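Local coordinates for thiol-activated cytolysin (Desulfobulbus propionicus, PDB 6NAL), which belongs to the cholesterol-dependent cytolysin family and probably acts as a toxin that perforates membranes by assembling into large oligomeric β-barrel pores, at residues Y169-L174 and V292-E298; S130-D134 and L324-T328; S201-P205 and L233-N237. One frame throughout, in Å; residues are numbered along the deposited sequence.

Contacts 1 and 3, both partly buried, belong to the same large antiparallel sheet: strand 287-294 of contact 1 and strand 232-250 of contact 3 are neighbours in it, although the contact centres lie about 27 Å apart. Contact 1 packs a helix on a strand, with valine and leucines at its heart and a salt bridge at its exposed edge. Contact 3 is strand pairing inside the sheet, fixed by backbone and a phenylalanine ring. Contact 2 involves no strand: a helix end meets a loop about 35 Å from the chain's centre, mostly buried apart from its Arg327-Asp134 edge. Along the chain contact 3 nests within contact 1, and contact 1 within contact 2.

Contact 1 of 3, residues Y169-L174 and V292-E298; sequences YLKQKL and VVHGGSE
Val292 is the apolar centre. Its side chain (chi1 p) points from strand 292-294 toward helix 169-174; Val292 CG1 lies 3.8 Å from Leu174 CG (chi1 m, chi2 t) and 4.1 Å from Leu170 CD1 (t, p), while Val292 CG2 meets Lys173 CB at 4.0 Å and Tyr169 CE2 at 4.2 Å. In the helix, Lys173 N is hydrogen-bonded to Tyr169 O at 3.1 Å and Leu174 N to Leu170 O at 3.0 Å; its axis passes 9.7 Å from that of the strand, directions 132° apart. Leu174 and Val292 set the register, CA to CA 6.6 Å. Phe245 of strand 232-250 touches Leu170, Leu174 and Val292, tying the cluster into the central sheet.

Val293 points away and His294 back. Tyr169 and His294, both chi1 t, bring their rings together obliquely, centroids 4.5 Å apart and planes at 32°, with Tyr169 OH 3.3 Å from His294 CD2. The chain turns through Gly295 (phi/psi 95/130), where a CB would strike the carbonyl oxygen of His294, and Gly296 (75/-135), and extended Glu298 returns toward the helix. Glu298 OE1 forms a salt bridge with Lys173 NZ (3.1 Å; Lys173 m, m, t, t) and accepts a weak hydrogen bond from Tyr169 OH (3.4 Å).

The hairpin of strands 287-294 and 299-305 resembles the β4-β5 pair of cytolysins, and the helix lies in the region that probably unfurls into the first membrane hairpin. Side chains alone hold it to 292-298, through the Val292 cluster, the ring pair and Glu298, consistent with its leaving the sheet on unfurling.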
ATOM      1  N   TYR A 169      24.225  26.073  11.589  1.00 68.12           N
ATOM      2  CA  TYR A 169      24.765  25.484  12.818  1.00 65.39           C
ATOM      3  C   TYR A 169      24.767  23.958  12.748  1.00 66.00           C
ATOM      4  O   TYR A 169      25.775  23.293  13.034  1.00 60.79           O
ATOM      5  CB  TYR A 169      23.933  25.964  14.014  1.00 65.84           C
ATOM      6  CG  TYR A 169      24.385  25.470  15.387  1.00 66.05           C
ATOM      7  CD1 TYR A 169      25.449  26.075  16.044  1.00 61.51           C
ATOM      8  CD2 TYR A 169      23.721  24.417  16.036  1.00 64.70           C
ATOM      9  CE1 TYR A 169      25.856  25.648  17.291  1.00 66.44           C
ATOM     10  CE2 TYR A 169      24.126  23.979  17.289  1.00 62.76           C
ATOM     11  CZ  TYR A 169      25.192  24.596  17.910  1.00 65.84           C
ATOM     12  OH  TYR A 169      25.609  24.172  19.145  1.00 67.15           O
ATOM     13  N   LEU A 170      23.640  23.386  12.349  1.00 67.12           N
ATOM     14  CA  LEU A 170      23.493  21.943  12.392  1.00 67.58           C
ATOM     15  C   LEU A 170      24.356  21.273  11.344  1.00 67.98           C
ATOM     16  O   LEU A 170      24.721  20.108  11.512  1.00 64.89           O
ATOM     17  CB  LEU A 170      22.038  21.566  12.182  1.00 71.47           C
ATOM     18  CG  LEU A 170      21.596  20.210  12.699  1.00 73.02           C
ATOM     19  CD1 LEU A 170      21.499  20.278  14.190  1.00 72.33           C
ATOM     20  CD2 LEU A 170      20.266  19.875  12.053  1.00 69.90           C
ATOM     21  N   LYS A 171      24.669  21.975  10.248  1.00 69.93           N
ATOM     22  CA  LYS A 171      25.576  21.413   9.250  1.00 69.33           C
ATOM     23  C   LYS A 171      26.990  21.336   9.799  1.00 74.51           C
ATOM     24  O   LYS A 171      27.688  20.324   9.587  1.00 70.40           O
ATOM     25  CB  LYS A 171      25.494  22.222   7.941  1.00 70.87           C
ATOM     26  CG  LYS A 171      24.317  21.670   7.053  1.00 81.23           C
ATOM     27  CD  LYS A 171      24.547  21.968   5.561  1.00 85.33           C
ATOM     28  CE  LYS A 171      24.699  23.459   5.309  1.00104.98           C
ATOM     29  NZ  LYS A 171      25.094  23.765   3.897  1.00 88.38           N
ATOM     30  N   GLN A 172      27.439  22.406  10.478  1.00 63.69           N
ATOM     31  CA  GLN A 172      28.724  22.370  11.163  1.00 67.76           C
ATOM     32  C   GLN A 172      28.812  21.167  12.093  1.00 63.62           C
ATOM     33  O   GLN A 172      29.695  20.312  11.949  1.00 65.73           O
ATOM     34  CB  GLN A 172      28.983  23.663  11.961  1.00 69.30           C
ATOM     35  CG  GLN A 172      30.404  23.738  12.548  1.00 73.24           C
ATOM     36  CD  GLN A 172      30.452  24.199  14.019  1.00 87.83           C
ATOM     37  OE1 GLN A 172      29.492  24.792  14.532  1.00 92.13           O
ATOM     38  NE2 GLN A 172      31.583  23.930  14.696  1.00 89.55           N
ATOM     39  N   LYS A 173      27.907  21.089  13.065  1.00 60.82           N
ATOM     40  CA  LYS A 173      28.107  20.211  14.213  1.00 64.72           C
ATOM     41  C   LYS A 173      27.770  18.751  13.891  1.00 68.90           C
ATOM     42  O   LYS A 173      28.557  17.842  14.191  1.00 59.49           O
ATOM     43  CB  LYS A 173      27.269  20.729  15.387  1.00 55.37           C
ATOM     44  CG  LYS A 173      27.589  22.168  15.862  1.00 59.34           C
ATOM     45  CD  LYS A 173      28.799  22.242  16.824  1.00 63.77           C
ATOM     46  CE  LYS A 173      29.087  23.672  17.301  1.00 60.33           C
ATOM     47  NZ  LYS A 173      30.064  23.722  18.447  1.00 67.58           N
ATOM     48  N   LEU A 174      26.609  18.501  13.278  1.00 71.45           N
ATOM     49  CA  LEU A 174      26.208  17.130  12.963  1.00 67.71           C
ATOM     50  C   LEU A 174      26.815  16.626  11.669  1.00 68.62           C
ATOM     51  O   LEU A 174      26.582  15.465  11.305  1.00 66.97           O
ATOM     52  CB  LEU A 174      24.689  17.002  12.826  1.00 61.26           C
ATOM     53  CG  LEU A 174      23.883  16.970  14.118  1.00 53.62           C
ATOM     54  CD1 LEU A 174      22.404  16.876  13.843  1.00 55.43           C
ATOM     55  CD2 LEU A 174      24.342  15.835  15.019  1.00 52.61           C
ATOM     56  N   VAL A 292      24.105  16.388  19.034  1.00 32.37           N
ATOM     57  CA  VAL A 292      24.521  17.727  19.357  1.00 33.40           C
ATOM     58  C   VAL A 292      23.588  18.261  20.429  1.00 37.67           C
ATOM     59  O   VAL A 292      22.361  18.113  20.351  1.00 33.42           O
ATOM     60  CB  VAL A 292      24.551  18.639  18.113  1.00 38.49           C
ATOM     61  CG1 VAL A 292      23.259  18.622  17.461  1.00 44.00           C
ATOM     62  CG2 VAL A 292      24.882  20.054  18.485  1.00 40.73           C
ATOM     63  N   VAL A 293      24.185  18.898  21.426  1.00 31.78           N
ATOM     64  CA  VAL A 293      23.470  19.449  22.555  1.00 30.86           C
ATOM     65  C   VAL A 293      23.789  20.946  22.620  1.00 33.58           C
ATOM     66  O   VAL A 293      24.958  21.334  22.605  1.00 37.05           O
ATOM     67  CB  VAL A 293      23.866  18.727  23.856  1.00 31.78           C
ATOM     68  CG1 VAL A 293      23.317  19.530  25.054  1.00 34.85           C
ATOM     69  CG2 VAL A 293      23.375  17.249  23.869  1.00 39.42           C
ATOM     70  N   HIS A 294      22.763  21.774  22.739  1.00 36.34           N
ATOM     71  CA  HIS A 294      22.890  23.221  22.544  1.00 41.84           C
ATOM     72  C   HIS A 294      22.022  23.912  23.593  1.00 37.43           C
ATOM     73  O   HIS A 294      20.830  23.604  23.707  1.00 36.79           O
ATOM     74  CB  HIS A 294      22.474  23.558  21.100  1.00 47.01           C
ATOM     75  CG  HIS A 294      22.597  25.001  20.735  1.00 56.20           C
ATOM     76  ND1 HIS A 294      21.698  25.638  19.901  1.00 62.63           N
ATOM     77  CD2 HIS A 294      23.516  25.923  21.076  1.00 50.62           C
ATOM     78  CE1 HIS A 294      22.048  26.901  19.769  1.00 59.79           C
ATOM     79  NE2 HIS A 294      23.140  27.104  20.484  1.00 63.10           N
ATOM     80  N   GLY A 295      22.628  24.779  24.404  1.00 36.27           N
ATOM     81  CA  GLY A 295      21.901  25.462  25.453  1.00 41.65           C
ATOM     82  C   GLY A 295      22.017  24.735  26.780  1.00 48.59           C
ATOM     83  O   GLY A 295      21.753  23.532  26.859  1.00 49.29           O
ATOM     84  N   GLY A 296      22.367  25.453  27.839  1.00 47.41           N
ATOM     85  CA  GLY A 296      22.894  24.793  29.041  1.00 60.65           C
ATOM     86  C   GLY A 296      24.325  24.334  28.790  1.00 56.37           C
ATOM     87  O   GLY A 296      25.172  25.119  28.274  1.00 71.19           O
ATOM     88  N   SER A 297      24.644  23.105  29.186  1.00 61.60           N
ATOM     89  CA  SER A 297      25.696  22.347  28.513  1.00 65.22           C
ATOM     90  C   SER A 297      25.846  22.654  27.023  1.00 60.62           C
ATOM     91  O   SER A 297      24.842  23.001  26.356  1.00 57.61           O
ATOM     92  CB  SER A 297      25.361  20.862  28.690  1.00 66.77           C
ATOM     93  OG  SER A 297      24.287  20.501  27.834  1.00 62.43           O
ATOM     94  N   GLU A 298      27.022  22.345  26.447  1.00 51.60           N
ATOM     95  CA  GLU A 298      27.171  22.384  25.005  1.00 47.41           C
ATOM     96  C   GLU A 298      28.050  21.200  24.708  1.00 45.67           C
ATOM     97  O   GLU A 298      29.126  21.101  25.283  1.00 44.19           O
ATOM     98  CB  GLU A 298      27.799  23.634  24.395  1.00 45.89           C
ATOM     99  CG  GLU A 298      27.821  23.501  22.833  1.00 67.32           C
ATOM    100  CD  GLU A 298      28.720  24.517  22.099  1.00 84.97           C
ATOM    101  OE1 GLU A 298      28.441  24.825  20.890  1.00 86.91           O
ATOM    102  OE2 GLU A 298      29.727  24.964  22.716  1.00 81.28           O
TER

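Contact 2 of 3, residues S130-D134 and L324-T328; sequences SKWFD and LLSRT
The last turn of helix 118-133, where Asp134 leaves the helix, meets the irregular segment 324-328. CA atoms lie 7.1 Å apart for Phe133 and Ser326 and 7.3 Å for Ser130 and Arg327. Leu325 and Ser326 are extended (phi/psi -83/131 and -158/-177), then Arg327 (-73/-30) bends the chain.

The Phe133 ring (chi1 p, chi2 52°) packs on the backbone of the loop. Ser326 CA makes a CH-pi contact over the face of the Phe133 ring, 4.0 Å from its centroid. Phe133 CZ is 3.5 Å from both Ser326 C and Arg327 N, and Phe133 CD2 is 3.6 Å from Leu325 O.

The loop joins helix 309-320 to strand 332-340 of the central antiparallel sheet, so this contact docks helix 118-133 against a connection of the cytolysin core. Nearby, Trp132 packs on Ala436 of the second subunit.

Charge gathers at Arg327 (chi1 m, chi2 t, chi3 -103°, chi4 -125°). Phe133 CE1 lies over one face of its guanidinium, 3.9 Å from Arg327 NE. At the guanidinium edge Arg327 NH2 forms a salt bridge with Asp134 OD2, modelled at 2.1 Å, too short for the positions to be trusted closely; Arg327 NE is salt-bridged to Glu139. Ser130 OG, 3.3 Å from Arg327 NH1 at a poor angle, is instead hydrogen-bonded to Asn126 O. Within the loop, Ser326 OG and Thr328 OG1 share a 2.9 Å hydrogen bond.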
ATOM      1  N   SER A 130      19.379  37.346  37.173  1.00 65.96           N
ATOM      2  CA  SER A 130      20.126  37.326  38.426  1.00 72.02           C
ATOM      3  C   SER A 130      19.183  37.390  39.615  1.00 69.80           C
ATOM      4  O   SER A 130      19.285  36.585  40.538  1.00 70.55           O
ATOM      5  CB  SER A 130      21.126  38.477  38.444  1.00 67.50           C
ATOM      6  OG  SER A 130      22.162  38.207  37.515  1.00 73.17           O
ATOM      7  N   LYS A 131      18.219  38.306  39.584  1.00 63.36           N
ATOM      8  CA  LYS A 131      17.330  38.442  40.721  1.00 69.02           C
ATOM      9  C   LYS A 131      16.471  37.209  40.871  1.00 67.52           C
ATOM     10  O   LYS A 131      16.031  36.897  41.977  1.00 74.18           O
ATOM     11  CB  LYS A 131      16.468  39.703  40.590  1.00 72.44           C
ATOM     12  CG  LYS A 131      17.237  41.053  40.371  1.00 77.29           C
ATOM     13  CD  LYS A 131      18.626  41.109  41.030  1.00 83.28           C
ATOM     14  CE  LYS A 131      19.520  42.250  40.480  1.00 94.33           C
ATOM     15  NZ  LYS A 131      18.725  43.442  40.076  1.00 94.32           N
ATOM     16  N   TRP A 132      16.239  36.474  39.788  1.00 72.78           N
ATOM     17  CA  TRP A 132      15.381  35.315  39.949  1.00 76.31           C
ATOM     18  C   TRP A 132      16.137  34.134  40.519  1.00 75.48           C
ATOM     19  O   TRP A 132      15.594  33.416  41.361  1.00 79.88           O
ATOM     20  CB  TRP A 132      14.722  34.881  38.651  1.00 79.35           C
ATOM     21  CG  TRP A 132      13.620  33.879  38.915  1.00 72.73           C
ATOM     22  CD1 TRP A 132      12.450  34.076  39.640  1.00 80.33           C
ATOM     23  CD2 TRP A 132      13.592  32.537  38.482  1.00 74.92           C
ATOM     24  NE1 TRP A 132      11.702  32.928  39.646  1.00 74.29           N
ATOM     25  CE2 TRP A 132      12.379  31.970  38.936  1.00 75.00           C
ATOM     26  CE3 TRP A 132      14.467  31.754  37.734  1.00 79.96           C
ATOM     27  CZ2 TRP A 132      12.033  30.655  38.662  1.00 86.22           C
ATOM     28  CZ3 TRP A 132      14.120  30.452  37.462  1.00 81.05           C
ATOM     29  CH2 TRP A 132      12.920  29.908  37.935  1.00 87.54           C
ATOM     30  N   PHE A 133      17.361  33.863  40.059  1.00 75.06           N
ATOM     31  CA  PHE A 133      18.052  32.769  40.722  1.00 84.28           C
ATOM     32  C   PHE A 133      18.947  33.259  41.866  1.00 90.42           C
ATOM     33  O   PHE A 133      19.308  32.449  42.727  1.00 95.27           O
ATOM     34  CB  PHE A 133      18.810  31.815  39.741  1.00 94.88           C
ATOM     35  CG  PHE A 133      19.702  32.461  38.719  1.00 85.06           C
ATOM     36  CD1 PHE A 133      20.669  33.395  39.085  1.00 83.08           C
ATOM     37  CD2 PHE A 133      19.601  32.071  37.374  1.00 69.10           C
ATOM     38  CE1 PHE A 133      21.506  33.957  38.110  1.00 80.65           C
ATOM     39  CE2 PHE A 133      20.425  32.630  36.401  1.00 71.44           C
ATOM     40  CZ  PHE A 133      21.381  33.570  36.766  1.00 72.73           C
ATOM     41  N   ASP A 134      19.212  34.568  41.994  1.00 88.45           N
ATOM     42  CA  ASP A 134      19.699  35.024  43.297  1.00 88.97           C
ATOM     43  C   ASP A 134      18.636  34.899  44.378  1.00 84.57           C
ATOM     44  O   ASP A 134      18.895  35.290  45.515  1.00 87.01           O
ATOM     45  CB  ASP A 134      20.180  36.473  43.254  1.00 88.59           C
ATOM     46  CG  ASP A 134      21.698  36.582  43.181  1.00 96.14           C
ATOM     47  OD1 ASP A 134      22.257  37.632  43.566  1.00100.47           O
ATOM     48  OD2 ASP A 134      22.343  35.621  42.702  1.00 94.54           O
ATOM     49  N   LEU A 324      21.185  23.121  35.201  1.00 63.18           N
ATOM     50  CA  LEU A 324      21.466  24.039  36.302  1.00 65.51           C
ATOM     51  C   LEU A 324      21.621  25.425  35.693  1.00 63.24           C
ATOM     52  O   LEU A 324      22.686  25.795  35.218  1.00 61.17           O
ATOM     53  CB  LEU A 324      22.726  23.571  37.012  1.00 62.56           C
ATOM     54  CG  LEU A 324      22.996  24.031  38.430  1.00 81.31           C
ATOM     55  CD1 LEU A 324      23.613  25.433  38.318  1.00107.82           C
ATOM     56  CD2 LEU A 324      21.742  23.991  39.255  1.00 86.83           C
ATOM     57  N   LEU A 325      20.541  26.188  35.637  1.00 60.60           N
ATOM     58  CA  LEU A 325      20.622  27.490  34.995  1.00 66.40           C
ATOM     59  C   LEU A 325      21.170  28.531  35.972  1.00 69.48           C
ATOM     60  O   LEU A 325      20.716  28.644  37.121  1.00 67.35           O
ATOM     61  CB  LEU A 325      19.260  27.906  34.451  1.00 72.52           C
ATOM     62  CG  LEU A 325      19.381  28.554  33.067  1.00 60.70           C
ATOM     63  CD1 LEU A 325      19.933  27.656  31.999  1.00 54.13           C
ATOM     64  CD2 LEU A 325      18.020  29.035  32.618  1.00 48.27           C
ATOM     65  N   SER A 326      22.162  29.275  35.499  1.00 66.80           N
ATOM     66  CA  SER A 326      22.999  30.129  36.328  1.00 75.09           C
ATOM     67  C   SER A 326      23.637  31.214  35.446  1.00 76.76           C
ATOM     68  O   SER A 326      23.344  31.329  34.250  1.00 74.65           O
ATOM     69  CB  SER A 326      24.053  29.285  37.052  1.00 69.87           C
ATOM     70  OG  SER A 326      25.179  29.061  36.226  1.00 68.03           O
ATOM     71  N   ARG A 327      24.492  32.040  36.067  1.00 75.07           N
ATOM     72  CA  ARG A 327      25.238  33.059  35.331  1.00 75.92           C
ATOM     73  C   ARG A 327      26.345  32.451  34.482  1.00 76.07           C
ATOM     74  O   ARG A 327      26.729  33.022  33.445  1.00 72.47           O
ATOM     75  CB  ARG A 327      25.870  34.061  36.297  1.00 73.08           C
ATOM     76  CG  ARG A 327      24.974  35.176  36.741  1.00 84.63           C
ATOM     77  CD  ARG A 327      25.594  35.855  37.954  1.00 86.43           C
ATOM     78  NE  ARG A 327      24.922  35.441  39.182  1.00 95.45           N
ATOM     79  CZ  ARG A 327      24.372  36.271  40.067  1.00 94.95           C
ATOM     80  NH1 ARG A 327      24.420  37.587  39.875  1.00 79.89           N
ATOM     81  NH2 ARG A 327      23.774  35.776  41.149  1.00 94.71           N
ATOM     82  N   THR A 328      26.894  31.326  34.939  1.00 79.90           N
ATOM     83  CA  THR A 328      27.952  30.579  34.274  1.00 85.63           C
ATOM     84  C   THR A 328      27.445  29.546  33.267  1.00 74.84           C
ATOM     85  O   THR A 328      28.238  29.047  32.458  1.00 73.86           O
ATOM     86  CB  THR A 328      28.791  29.835  35.314  1.00 87.04           C
ATOM     87  OG1 THR A 328      28.018  28.743  35.864  1.00 81.32           O
ATOM     88  CG2 THR A 328      29.206  30.754  36.465  1.00 78.39           C
TER

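Contact 3 of 3, residues S201-P205 and L233-N237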
ATOM      1  N   SER A 201       9.900  39.226  25.372  1.00 36.28           N
ATOM      2  CA  SER A 201       9.096  39.905  24.376  1.00 38.93           C
ATOM      3  C   SER A 201       9.373  41.401  24.446  1.00 35.96           C
ATOM      4  O   SER A 201      10.008  41.901  25.384  1.00 42.45           O
ATOM      5  CB  SER A 201       7.615  39.585  24.600  1.00 36.37           C
ATOM      6  OG  SER A 201       7.188  40.095  25.849  1.00 47.35           O
ATOM      7  N   ALA A 202       8.903  42.113  23.435  1.00 33.09           N
ATOM      8  CA  ALA A 202       9.075  43.558  23.367  1.00 41.86           C
ATOM      9  C   ALA A 202       7.827  44.155  22.744  1.00 37.82           C
ATOM     10  O   ALA A 202       7.294  43.597  21.785  1.00 43.94           O
ATOM     11  CB  ALA A 202      10.323  43.911  22.564  1.00 37.12           C
ATOM     12  N   GLU A 203       7.329  45.251  23.320  1.00 41.00           N
ATOM     13  CA  GLU A 203       6.090  45.876  22.860  1.00 44.78           C
ATOM     14  C   GLU A 203       6.399  46.885  21.759  1.00 45.87           C
ATOM     15  O   GLU A 203       7.292  47.719  21.901  1.00 42.89           O
ATOM     16  CB  GLU A 203       5.358  46.543  24.030  1.00 53.80           C
ATOM     17  CG  GLU A 203       5.663  48.024  24.260  1.00 77.64           C
ATOM     18  CD  GLU A 203       5.059  48.583  25.566  1.00 86.91           C
ATOM     19  OE1 GLU A 203       4.338  47.833  26.276  1.00 79.10           O
ATOM     20  OE2 GLU A 203       5.329  49.773  25.879  1.00 87.44           O
ATOM     21  N   ARG A 204       5.759  46.741  20.663  1.00 52.61           N
ATOM     22  CA  ARG A 204       5.928  47.695  19.587  1.00 45.84           C
ATOM     23  C   ARG A 204       5.151  48.951  19.933  1.00 56.37           C
ATOM     24  O   ARG A 204       4.062  48.856  20.512  1.00 49.88           O
ATOM     25  CB  ARG A 204       5.423  47.125  18.279  1.00 43.97           C
ATOM     26  CG  ARG A 204       5.672  47.992  17.050  1.00 49.05           C
ATOM     27  CD  ARG A 204       4.869  47.421  15.817  1.00 46.69           C
ATOM     28  NE  ARG A 204       3.437  47.452  16.148  1.00 58.68           N
ATOM     29  CZ  ARG A 204       2.522  48.239  15.586  1.00 59.55           C
ATOM     30  NH1 ARG A 204       2.847  49.065  14.600  1.00 58.75           N
ATOM     31  NH2 ARG A 204       1.260  48.179  15.998  1.00 71.21           N
ATOM     32  N   PRO A 205       5.714  50.127  19.664  1.00 50.75           N
ATOM     33  CA  PRO A 205       5.015  51.359  20.024  1.00 53.22           C
ATOM     34  C   PRO A 205       3.762  51.522  19.191  1.00 56.08           C
ATOM     35  O   PRO A 205       3.720  51.136  18.017  1.00 54.75           O
ATOM     36  CB  PRO A 205       6.035  52.465  19.721  1.00 54.17           C
ATOM     37  CG  PRO A 205       7.357  51.770  19.634  1.00 55.87           C
ATOM     38  CD  PRO A 205       7.064  50.384  19.126  1.00 52.43           C
ATOM     39  N   LEU A 233      10.913  45.242   9.941  1.00 33.58           N
ATOM     40  CA  LEU A 233      10.359  44.330  10.930  1.00 37.46           C
ATOM     41  C   LEU A 233      10.879  44.610  12.333  1.00 37.90           C
ATOM     42  O   LEU A 233      11.931  45.221  12.529  1.00 41.37           O
ATOM     43  CB  LEU A 233      10.696  42.880  10.595  1.00 34.50           C
ATOM     44  CG  LEU A 233      10.389  42.373   9.214  1.00 41.20           C
ATOM     45  CD1 LEU A 233      11.259  41.163   8.928  1.00 43.90           C
ATOM     46  CD2 LEU A 233       8.950  42.031   9.095  1.00 39.24           C
ATOM     47  N   PHE A 234      10.130  44.086  13.306  1.00 37.91           N
ATOM     48  CA  PHE A 234      10.368  44.282  14.729  1.00 30.99           C
ATOM     49  C   PHE A 234      10.336  42.918  15.423  1.00 33.93           C
ATOM     50  O   PHE A 234       9.302  42.237  15.415  1.00 32.38           O
ATOM     51  CB  PHE A 234       9.285  45.220  15.278  1.00 30.20           C
ATOM     52  CG  PHE A 234       9.323  45.433  16.748  1.00 31.73           C
ATOM     53  CD1 PHE A 234      10.100  46.417  17.290  1.00 36.02           C
ATOM     54  CD2 PHE A 234       8.519  44.700  17.585  1.00 34.04           C
ATOM     55  CE1 PHE A 234      10.133  46.603  18.661  1.00 39.45           C
ATOM     56  CE2 PHE A 234       8.494  44.925  18.950  1.00 34.88           C
ATOM     57  CZ  PHE A 234       9.315  45.874  19.484  1.00 33.98           C
ATOM     58  N   VAL A 235      11.455  42.533  16.030  1.00 30.70           N
ATOM     59  CA  VAL A 235      11.548  41.312  16.791  1.00 27.13           C
ATOM     60  C   VAL A 235      10.700  41.450  18.041  1.00 33.48           C
ATOM     61  O   VAL A 235      11.075  42.116  19.018  1.00 32.36           O
ATOM     62  CB  VAL A 235      13.000  40.971  17.112  1.00 24.23           C
ATOM     63  CG1 VAL A 235      13.072  39.671  17.829  1.00 34.85           C
ATOM     64  CG2 VAL A 235      13.812  40.870  15.837  1.00 31.82           C
ATOM     65  N   LYS A 236       9.555  40.770  18.012  1.00 31.72           N
ATOM     66  CA  LYS A 236       8.598  40.805  19.105  1.00 35.96           C
ATOM     67  C   LYS A 236       8.922  39.828  20.229  1.00 35.11           C
ATOM     68  O   LYS A 236       8.541  40.065  21.385  1.00 35.19           O
ATOM     69  CB  LYS A 236       7.204  40.489  18.591  1.00 40.74           C
ATOM     70  CG  LYS A 236       6.145  40.903  19.558  1.00 46.52           C
ATOM     71  CD  LYS A 236       4.757  40.545  19.046  1.00 56.50           C
ATOM     72  CE  LYS A 236       3.708  40.806  20.120  1.00 67.57           C
ATOM     73  NZ  LYS A 236       2.351  40.406  19.685  1.00 74.28           N
ATOM     74  N   ASN A 237       9.598  38.725  19.932  1.00 34.67           N
ATOM     75  CA  ASN A 237       9.747  37.703  20.959  1.00 28.85           C
ATOM     76  C   ASN A 237      10.861  36.752  20.565  1.00 29.22           C
ATOM     77  O   ASN A 237      11.002  36.417  19.390  1.00 35.31           O
ATOM     78  CB  ASN A 237       8.405  36.962  21.136  1.00 33.20           C
ATOM     79  CG  ASN A 237       8.363  36.092  22.373  1.00 36.83           C
ATOM     80  OD1 ASN A 237       8.666  36.515  23.483  1.00 45.70           O
ATOM     81  ND2 ASN A 237       7.984  34.859  22.177  1.00 34.25           N
TER
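A classic beta bulge interrupts strand 232-250 at Lys236 and Asn237, which both face the single residue Tyr337 on strand 332-340. Strands 187-202 and 232-250 are antiparallel neighbours in the large central sheet of the cytolysin fold, and strand 98-103 flanks segment 201-205, Thr101 pairing with Ser201 and Asn99 with Glu203.

At Lys236 the backbone adopts phi/psi -84/-28, away from extended values. Its carbonyl is the hub of the pairing: Ala202 N donates to Lys236 O at 2.9 Å, with an angle of 143° at the hydrogen, and Ser201 CA makes a CA-H...O contact with the same oxygen at 3.0 Å. Beside it, Ser201 and Asn237 form a non-hydrogen-bonded antiparallel pair, CA to CA only 4.1 Å, with both side chains on the same face of the sheet.

Past Ala202 the chains are no longer joined by backbone bonds, and Phe234 fills the gap with its ring. Phe234 CZ meets Ala202 CB at 3.8 Å, and CE2 approaches Ala202 O at 3.4 Å near the ring plane. Arg204 sends its guanidinium elsewhere, NH1 bonding to Leu341 O, but Arg204 CB sits over the Phe234 face in a CH-pi contact, 4.2 Å from the ring centroid.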